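Local coordinates for protein dihydropteridine reductase (Caenorhabditis elegans, PDB 1OOE) that probably reduces quinonoid dihydrobiopterin to tetrahydrobiopterin with NADH or NADPH, as a homodimeric member of the short-chain dehydrogenase/reductase family, at residues 149-154 with 219-224; 125-130 with 170-175; 30-35 with 42-47. All coordinates share one frame; numbering follows the deposited sequence.

How the contacts relate
From the N terminus, contact 3 closes first: residues 30-35 and 42-47 are neighbouring parallel strands joined by a short loop with no helix or strand in it. Contact 2 then pairs strand 123-128 with strand 169-175, and the chain between them carries helix 141-158. Contact 1 starts on that helix and ends on 219-224, so its loop crosses that of contact 2, opening within it and closing after it. The two touch, with centres 6 Å apart. Contact 3 lies in series with both, its centre 24 Å from that of contact 1 and on the other side of the chain's centre. All three reach the same Rossmann-type sheet, contact 3 at its 43-46 edge.

Contact 1 (149-154 with 219-224); sequences AVHHLT and GALLKI
Leu221 lays its CD2 methyl over one face of the His151 imidazole, 4.2 Å from the ring atom CG. The leucine CG stands anti to the carbonyl carbon (chi1 -59°) on a CB directed at helix 141-158, and the same CD2 also comes within 4.2 Å of Thr154 CG2, so one methyl touches two side chains about a helical turn apart. Thr154 CG2, anti to the backbone N, sits 3.5 Å from Gly219 O and 3.8 Å from Gly219 CA. Thr154 OG1 lies beside the backbone N, 2.9 Å from Val150 O one turn earlier, and is hydrogen-bonded to Thr172 OG1 on strand 169-175. Gly219, with phi 98° and psi -3°, adopts a backbone conformation in which a CB would press on the preceding carbonyl oxygen. No hydrogen bond links the two segments, which bury only 186 Å² between them; they meet through Leu221 CD2, one face of the His151 ring, and the Thr154 methyl against the backbone of Gly219. The His151 NE2 accepts a hydrogen bond from Ala130 N, in the loop after strand 123-128, which is consistent with a neutral ring protonated on ND1.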
loop_
_atom_site.group_PDB
_atom_site.type_symbol
_atom_site.label_atom_id
_atom_site.label_comp_id
_atom_site.label_asym_id
_atom_site.label_seq_id
_atom_site.Cartn_x
_atom_site.Cartn_y
_atom_site.Cartn_z
ATOM N N ALA A 149 2.111 -2.141 -1.923
ATOM C CA ALA A 149 2.600 -0.776 -1.760
ATOM C C ALA A 149 4.120 -0.779 -1.902
ATOM O O ALA A 149 4.686 0.127 -2.516
ATOM C CB ALA A 149 2.193 -0.212 -0.397
ATOM N N VAL A 150 4.780 -1.795 -1.346
ATOM C CA VAL A 150 6.239 -1.886 -1.445
ATOM C C VAL A 150 6.636 -2.076 -2.911
ATOM O O VAL A 150 7.625 -1.509 -3.371
ATOM C CB VAL A 150 6.807 -3.052 -0.586
ATOM C CG1 VAL A 150 8.312 -3.216 -0.844
ATOM C CG2 VAL A 150 6.574 -2.765 0.891
ATOM N N HIS A 151 5.865 -2.870 -3.648
ATOM C CA HIS A 151 6.161 -3.079 -5.062
ATOM C C HIS A 151 6.025 -1.749 -5.816
ATOM O O HIS A 151 6.838 -1.443 -6.689
ATOM C CB HIS A 151 5.216 -4.119 -5.673
ATOM C CG HIS A 151 5.444 -5.515 -5.178
ATOM N ND1 HIS A 151 4.762 -6.603 -5.683
ATOM C CD2 HIS A 151 6.271 -6.001 -4.222
ATOM C CE1 HIS A 151 5.160 -7.698 -5.060
ATOM N NE2 HIS A 151 6.077 -7.361 -4.168
ATOM N N HIS A 152 5.013 -0.953 -5.480
ATOM C CA HIS A 152 4.839 0.325 -6.164
ATOM C C HIS A 152 5.964 1.289 -5.795
ATOM O O HIS A 152 6.481 2.013 -6.653
ATOM C CB HIS A 152 3.483 0.962 -5.839
ATOM C CG HIS A 152 3.177 2.148 -6.697
ATOM N ND1 HIS A 152 3.571 3.428 -6.367
ATOM C CD2 HIS A 152 2.634 2.229 -7.935
ATOM C CE1 HIS A 152 3.291 4.244 -7.369
ATOM N NE2 HIS A 152 2.725 3.541 -8.334
ATOM N N LEU A 153 6.343 1.280 -4.519
ATOM C CA LEU A 153 7.420 2.132 -4.020
ATOM C C LEU A 153 8.672 1.847 -4.834
ATOM O O LEU A 153 9.419 2.756 -5.203
ATOM C CB LEU A 153 7.680 1.829 -2.541
ATOM C CG LEU A 153 8.963 2.388 -1.909
ATOM C CD1 LEU A 153 8.969 3.902 -1.974
ATOM C CD2 LEU A 153 9.057 1.927 -0.472
ATOM N N THR A 154 8.895 0.568 -5.109
ATOM C CA THR A 154 10.045 0.148 -5.894
ATOM C C THR A 154 10.049 0.818 -7.266
ATOM O O THR A 154 11.085 1.322 -7.719
ATOM C CB THR A 154 10.041 -1.383 -6.059
ATOM O OG1 THR A 154 10.175 -1.988 -4.768
ATOM C CG2 THR A 154 11.194 -1.837 -6.948
ATOM N N GLY A 219 14.536 -1.355 -10.345
ATOM C CA GLY A 219 13.088 -1.411 -10.220
ATOM C C GLY A 219 12.535 -2.815 -10.396
ATOM O O GLY A 219 11.332 -3.052 -10.241
ATOM N N ALA A 220 13.414 -3.760 -10.703
ATOM C CA ALA A 220 12.993 -5.139 -10.924
ATOM C C ALA A 220 12.392 -5.821 -9.698
ATOM O O ALA A 220 12.853 -5.627 -8.576
ATOM C CB ALA A 220 14.175 -5.961 -11.436
ATOM N N LEU A 221 11.354 -6.619 -9.940
ATOM C CA LEU A 221 10.692 -7.406 -8.902
ATOM C C LEU A 221 11.217 -8.800 -9.247
ATOM O O LEU A 221 10.818 -9.391 -10.251
ATOM C CB LEU A 221 9.167 -7.329 -9.058
ATOM C CG LEU A 221 8.562 -5.917 -8.998
ATOM C CD1 LEU A 221 7.058 -6.001 -9.201
ATOM C CD2 LEU A 221 8.874 -5.264 -7.656
ATOM N N LEU A 222 12.120 -9.307 -8.413
ATOM C CA LEU A 222 12.792 -10.584 -8.652
ATOM C C LEU A 222 12.239 -11.803 -7.923
ATOM O O LEU A 222 12.474 -11.976 -6.729
ATOM C CB LEU A 222 14.275 -10.422 -8.306
ATOM C CG LEU A 222 14.942 -9.195 -8.943
ATOM C CD1 LEU A 222 16.305 -8.945 -8.298
ATOM C CD2 LEU A 222 15.084 -9.399 -10.444
ATOM N N LYS A 223 11.523 -12.654 -8.652
ATOM C CA LYS A 223 10.963 -13.864 -8.057
ATOM C C LYS A 223 12.069 -14.916 -8.002
ATOM O O LYS A 223 12.703 -15.225 -9.014
ATOM C CB LYS A 223 9.781 -14.369 -8.890
ATOM C CG LYS A 223 9.041 -15.551 -8.278
ATOM C CD LYS A 223 7.798 -15.875 -9.089
ATOM C CE LYS A 223 7.027 -17.053 -8.512
ATOM N NZ LYS A 223 5.796 -17.318 -9.310
ATOM N N ILE A 224 12.301 -15.463 -6.815
ATOM C CA ILE A 224 13.353 -16.447 -6.637
ATOM C C ILE A 224 12.783 -17.821 -6.321
ATOM O O ILE A 224 12.062 -17.997 -5.338
ATOM C CB ILE A 224 14.309 -16.000 -5.521
ATOM C CG1 ILE A 224 14.868 -14.616 -5.872
ATOM C CG2 ILE A 224 15.438 -17.014 -5.354
ATOM C CD1 ILE A 224 15.777 -14.022 -4.818
#

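Contact 2 (125-130 with 170-175); sequences LQLTGA and VLTIMP
Four backbone hydrogen bonds zip these parallel strands of the Rossmann-type sheet together, alternating between the chains: Leu171 N to Leu125 O, Leu127 N to Leu171 O, Ile173 N to Leu127 O and Gly129 N to Ile173 O. All are fairly straight (N-H...O 152° to 160°), and the pairing of Leu125 with Val170 through Thr128 with Ile173 gives the register, which Gly129 carries one residue beyond strand 123-128. On the face bearing Leu125, Leu127, Val170 and Thr172, the leucine and valine lie side by side, Leu125 CD2 3.9 Å from Val170 CG2. Leu127 crosses Thr172 obliquely, its CB 3.6 Å from Thr172 OG1. That hydroxyl is hydrogen-bonded to Thr154 OG1 of helix 141-158, which packs on this face as the connection of a beta-alpha-beta crossover. On the face of Gln126 and Ile173, the glutamine chain bends at chi2 (-94°), bringing NE2 to 3.8 Å from Ile173 CD1 and into a weak bond with Leu127 O. Thr128 OG1 reaches outward to Cys78 O on strand 73-78. Lys147 NZ donates to Thr128 O and Gly129 O. At Gly129 the fit is tight: Thr172 CG2 stands 3.4 Å from Gly129 N, where a CB on the glycine would collide with that methyl.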
loop_
_atom_site.group_PDB
_atom_site.type_symbol
_atom_site.label_atom_id
_atom_site.label_comp_id
_atom_site.label_asym_id
_atom_site.label_seq_id
_atom_site.Cartn_x
_atom_site.Cartn_y
_atom_site.Cartn_z
ATOM N N LEU A 125 20.140 -0.358 -3.280
ATOM C CA LEU A 125 19.095 -0.378 -2.260
ATOM C C LEU A 125 18.293 -1.637 -2.580
ATOM O O LEU A 125 17.834 -1.812 -3.712
ATOM C CB LEU A 125 18.168 0.840 -2.348
ATOM C CG LEU A 125 16.849 0.695 -1.560
ATOM C CD1 LEU A 125 17.132 0.646 -0.060
ATOM C CD2 LEU A 125 15.919 1.859 -1.887
ATOM N N GLN A 126 18.155 -2.527 -1.605
ATOM C CA GLN A 126 17.382 -3.749 -1.813
ATOM C C GLN A 126 16.212 -3.775 -0.842
ATOM O O GLN A 126 16.367 -3.489 0.346
ATOM C CB GLN A 126 18.270 -4.983 -1.620
ATOM C CG GLN A 126 17.513 -6.307 -1.537
ATOM C CD GLN A 126 17.211 -6.704 -0.105
ATOM O OE1 GLN A 126 18.086 -6.630 0.760
ATOM N NE2 GLN A 126 15.976 -7.138 0.156
ATOM N N LEU A 127 15.034 -4.092 -1.369
ATOM C CA LEU A 127 13.821 -4.166 -0.565
ATOM C C LEU A 127 13.250 -5.570 -0.692
ATOM O O LEU A 127 13.645 -6.342 -1.570
ATOM C CB LEU A 127 12.781 -3.150 -1.053
ATOM C CG LEU A 127 13.189 -1.674 -1.094
ATOM C CD1 LEU A 127 12.040 -0.856 -1.658
ATOM C CD2 LEU A 127 13.567 -1.188 0.306
ATOM N N THR A 128 12.307 -5.896 0.178
ATOM C CA THR A 128 11.698 -7.214 0.141
ATOM C C THR A 128 10.218 -7.110 -0.187
ATOM O O THR A 128 9.456 -6.485 0.548
ATOM C CB THR A 128 11.885 -7.935 1.484
ATOM O OG1 THR A 128 13.287 -8.044 1.772
ATOM C CG2 THR A 128 11.287 -9.336 1.423
ATOM N N GLY A 129 9.822 -7.716 -1.302
ATOM C CA GLY A 129 8.430 -7.686 -1.715
ATOM C C GLY A 129 7.740 -8.979 -1.323
ATOM O O GLY A 129 8.011 -9.523 -0.258
ATOM N N ALA A 130 6.853 -9.470 -2.185
ATOM C CA ALA A 130 6.144 -10.719 -1.916
ATOM C C ALA A 130 5.563 -11.302 -3.203
ATOM O O ALA A 130 4.726 -10.680 -3.857
ATOM C CB ALA A 130 5.032 -10.478 -0.899
ATOM N N VAL A 170 17.641 0.073 -7.418
ATOM C CA VAL A 170 16.795 -0.482 -6.370
ATOM C C VAL A 170 16.342 -1.843 -6.905
ATOM O O VAL A 170 15.918 -1.954 -8.060
ATOM C CB VAL A 170 15.563 0.420 -6.061
ATOM C CG1 VAL A 170 14.744 0.657 -7.316
ATOM C CG2 VAL A 170 14.712 -0.224 -4.981
ATOM N N LEU A 171 16.490 -2.880 -6.084
ATOM C CA LEU A 171 16.098 -4.237 -6.464
ATOM C C LEU A 171 15.217 -4.795 -5.353
ATOM O O LEU A 171 15.528 -4.640 -4.173
ATOM C CB LEU A 171 17.337 -5.125 -6.656
ATOM C CG LEU A 171 18.304 -4.711 -7.772
ATOM C CD1 LEU A 171 19.473 -5.686 -7.819
ATOM C CD2 LEU A 171 17.571 -4.678 -9.112
ATOM N N THR A 172 14.116 -5.443 -5.729
ATOM C CA THR A 172 13.180 -5.987 -4.745
ATOM C C THR A 172 13.039 -7.500 -4.925
ATOM O O THR A 172 12.608 -7.968 -5.975
ATOM C CB THR A 172 11.812 -5.275 -4.884
ATOM O OG1 THR A 172 11.960 -3.898 -4.504
ATOM C CG2 THR A 172 10.760 -5.919 -3.995
ATOM N N ILE A 173 13.417 -8.261 -3.897
ATOM C CA ILE A 173 13.364 -9.720 -3.977
ATOM C C ILE A 173 12.038 -10.337 -3.541
ATOM O O ILE A 173 11.364 -9.826 -2.650
ATOM C CB ILE A 173 14.503 -10.369 -3.151
ATOM C CG1 ILE A 173 14.340 -10.049 -1.663
ATOM C CG2 ILE A 173 15.854 -9.857 -3.642
ATOM C CD1 ILE A 173 15.360 -10.744 -0.771
ATOM N N MET A 174 11.678 -11.448 -4.180
ATOM C CA MET A 174 10.438 -12.158 -3.872
ATOM C C MET A 174 10.677 -13.669 -3.850
ATOM O O MET A 174 10.308 -14.387 -4.783
ATOM C CB MET A 174 9.352 -11.820 -4.906
ATOM C CG MET A 174 9.079 -10.323 -5.080
ATOM S SD MET A 174 7.694 -9.951 -6.186
ATOM C CE MET A 174 8.287 -10.679 -7.746
ATOM N N PRO A 175 11.321 -14.171 -2.788
ATOM C CA PRO A 175 11.570 -15.614 -2.716
ATOM C C PRO A 175 10.293 -16.384 -2.365
ATOM O O PRO A 175 9.516 -15.956 -1.514
ATOM C CB PRO A 175 12.637 -15.725 -1.634
ATOM C CG PRO A 175 12.305 -14.588 -0.722
ATOM C CD PRO A 175 11.979 -13.462 -1.676
#

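Contact 3 (30-35 with 42-47); sequences VLNIDL and DSNILV
Strands 30-34 and 43-46 run parallel, their axes 4.7 Å apart at closest approach and inclined by 19°, with backbone bonds alternating along Asn32 N to Ser43 O, Ile45 N to Asn32 O, Asp34 N to Ile45 O and Val47 N to Asp34 O. The straightest of them is Ile45 N to Asn32 O, 2.7 Å and nearly along the C=O axis. At the start, Asp42 OD1 accepts Val30 N from above its carboxylate plane at 3.1 Å, while Asp42 N returns a bond to Val30 O. Asn32 and Asn44 cross obliquely, their amide planes 77° apart. Asn32 ND2, with CG anti to the backbone N, meets Asn44 OD1 at 3.0 Å, almost in its own amide plane, and the same oxygen also accepts Asn38 N. On the other face, Ile33 lies alongside Ile45, Ile33 CG1 3.6 Å from Ile45 CB, and Ile33 CG2 touches Val47 CG2 at the same distance. A water donates to both Leu35 O and Val47 O. Asp34 OD2 accepts Lys12 N in the glycine-rich turn, which matches GxGxxG and probably serves dinucleotide binding. Strand 4-9 flanks strand 28-34; helix 53-68 packs against Leu31, Ile45 and Val47, and helix 14-25 against Val30 and Asn32.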
loop_
_atom_site.group_PDB
_atom_site.type_symbol
_atom_site.label_atom_id
_atom_site.label_comp_id
_atom_site.label_asym_id
_atom_site.label_seq_id
_atom_site.Cartn_x
_atom_site.Cartn_y
_atom_site.Cartn_z
ATOM N N VAL A 30 29.353 -3.359 9.128
ATOM C CA VAL A 30 27.907 -3.512 9.038
ATOM C C VAL A 30 27.101 -2.830 10.135
ATOM O O VAL A 30 27.364 -2.996 11.327
ATOM C CB VAL A 30 27.514 -5.009 9.005
ATOM C CG1 VAL A 30 26.021 -5.150 8.741
ATOM C CG2 VAL A 30 28.325 -5.735 7.944
ATOM N N LEU A 31 26.110 -2.057 9.715
ATOM C CA LEU A 31 25.238 -1.364 10.650
ATOM C C LEU A 31 23.902 -2.093 10.666
ATOM O O LEU A 31 23.300 -2.321 9.615
ATOM C CB LEU A 31 25.019 0.089 10.217
ATOM C CG LEU A 31 26.220 1.037 10.244
ATOM C CD1 LEU A 31 27.168 0.721 9.096
ATOM C CD2 LEU A 31 25.725 2.474 10.133
ATOM N N ASN A 32 23.450 -2.470 11.860
ATOM C CA ASN A 32 22.175 -3.160 12.010
ATOM C C ASN A 32 21.096 -2.223 12.531
ATOM O O ASN A 32 21.335 -1.428 13.442
ATOM C CB ASN A 32 22.308 -4.337 12.985
ATOM C CG ASN A 32 20.955 -4.882 13.426
ATOM O OD1 ASN A 32 20.206 -5.433 12.623
ATOM N ND2 ASN A 32 20.636 -4.718 14.706
ATOM N N ILE A 33 19.909 -2.313 11.939
ATOM C CA ILE A 33 18.775 -1.507 12.365
ATOM C C ILE A 33 17.673 -2.509 12.692
ATOM O O ILE A 33 17.203 -3.227 11.809
ATOM C CB ILE A 33 18.273 -0.571 11.240
ATOM C CG1 ILE A 33 19.365 0.433 10.858
ATOM C CG2 ILE A 33 17.020 0.165 11.700
ATOM C CD1 ILE A 33 18.971 1.372 9.721
ATOM N N ASP A 34 17.278 -2.579 13.959
ATOM C CA ASP A 34 16.234 -3.513 14.355
ATOM C C ASP A 34 15.693 -3.161 15.732
ATOM O O ASP A 34 16.126 -2.189 16.351
ATOM C CB ASP A 34 16.773 -4.948 14.359
ATOM C CG ASP A 34 15.732 -5.965 13.912
ATOM O OD1 ASP A 34 14.571 -5.873 14.361
ATOM O OD2 ASP A 34 16.075 -6.863 13.114
ATOM N N LEU A 35 14.747 -3.963 16.205
ATOM C CA LEU A 35 14.119 -3.751 17.502
ATOM C C LEU A 35 15.058 -4.057 18.667
ATOM O O LEU A 35 14.795 -3.673 19.807
ATOM C CB LEU A 35 12.856 -4.609 17.596
ATOM C CG LEU A 35 11.784 -4.283 16.552
ATOM C CD1 LEU A 35 10.707 -5.359 16.562
ATOM C CD2 LEU A 35 11.182 -2.920 16.842
ATOM N N ASP A 42 28.846 -3.855 13.730
ATOM C CA ASP A 42 29.804 -2.829 14.140
ATOM C C ASP A 42 29.076 -1.658 14.784
ATOM O O ASP A 42 29.624 -0.959 15.640
ATOM C CB ASP A 42 30.616 -2.330 12.941
ATOM C CG ASP A 42 31.496 -3.411 12.343
ATOM O OD1 ASP A 42 30.985 -4.234 11.555
ATOM O OD2 ASP A 42 32.701 -3.443 12.671
ATOM N N SER A 43 27.837 -1.446 14.355
ATOM C CA SER A 43 26.991 -0.384 14.882
ATOM C C SER A 43 25.554 -0.876 14.939
ATOM O O SER A 43 25.096 -1.590 14.047
ATOM C CB SER A 43 27.063 0.863 13.999
ATOM O OG SER A 43 28.274 1.564 14.207
ATOM N N ASN A 44 24.853 -0.500 16.001
ATOM C CA ASN A 44 23.465 -0.893 16.176
ATOM C C ASN A 44 22.558 0.317 16.321
ATOM O O ASN A 44 22.780 1.184 17.168
ATOM C CB ASN A 44 23.320 -1.801 17.400
ATOM C CG ASN A 44 23.669 -3.245 17.096
ATOM O OD1 ASN A 44 22.937 -3.934 16.382
ATOM N ND2 ASN A 44 24.795 -3.711 17.627
ATOM N N ILE A 45 21.539 0.368 15.470
ATOM C CA ILE A 45 20.554 1.439 15.479
ATOM C C ILE A 45 19.317 0.828 16.130
ATOM O O ILE A 45 18.762 -0.146 15.621
ATOM C CB ILE A 45 20.211 1.889 14.041
ATOM C CG1 ILE A 45 21.490 2.304 13.300
ATOM C CG2 ILE A 45 19.200 3.025 14.075
ATOM C CD1 ILE A 45 22.268 3.415 13.962
ATOM N N LEU A 46 18.894 1.396 17.256
ATOM C CA LEU A 46 17.744 0.873 17.989
ATOM C C LEU A 46 16.402 1.444 17.560
ATOM O O LEU A 46 16.203 2.658 17.544
ATOM C CB LEU A 46 17.934 1.111 19.490
ATOM C CG LEU A 46 16.843 0.544 20.403
ATOM C CD1 LEU A 46 16.806 -0.970 20.276
ATOM C CD2 LEU A 46 17.119 0.950 21.841
ATOM N N VAL A 47 15.474 0.550 17.232
ATOM C CA VAL A 47 14.141 0.949 16.812
ATOM C C VAL A 47 13.139 0.686 17.934
ATOM O O VAL A 47 13.075 -0.420 18.472
ATOM C CB VAL A 47 13.688 0.163 15.564
ATOM C CG1 VAL A 47 12.312 0.637 15.123
ATOM C CG2 VAL A 47 14.700 0.336 14.442
HETATM O O HOH W 1 13.135 -1.719 20.748
#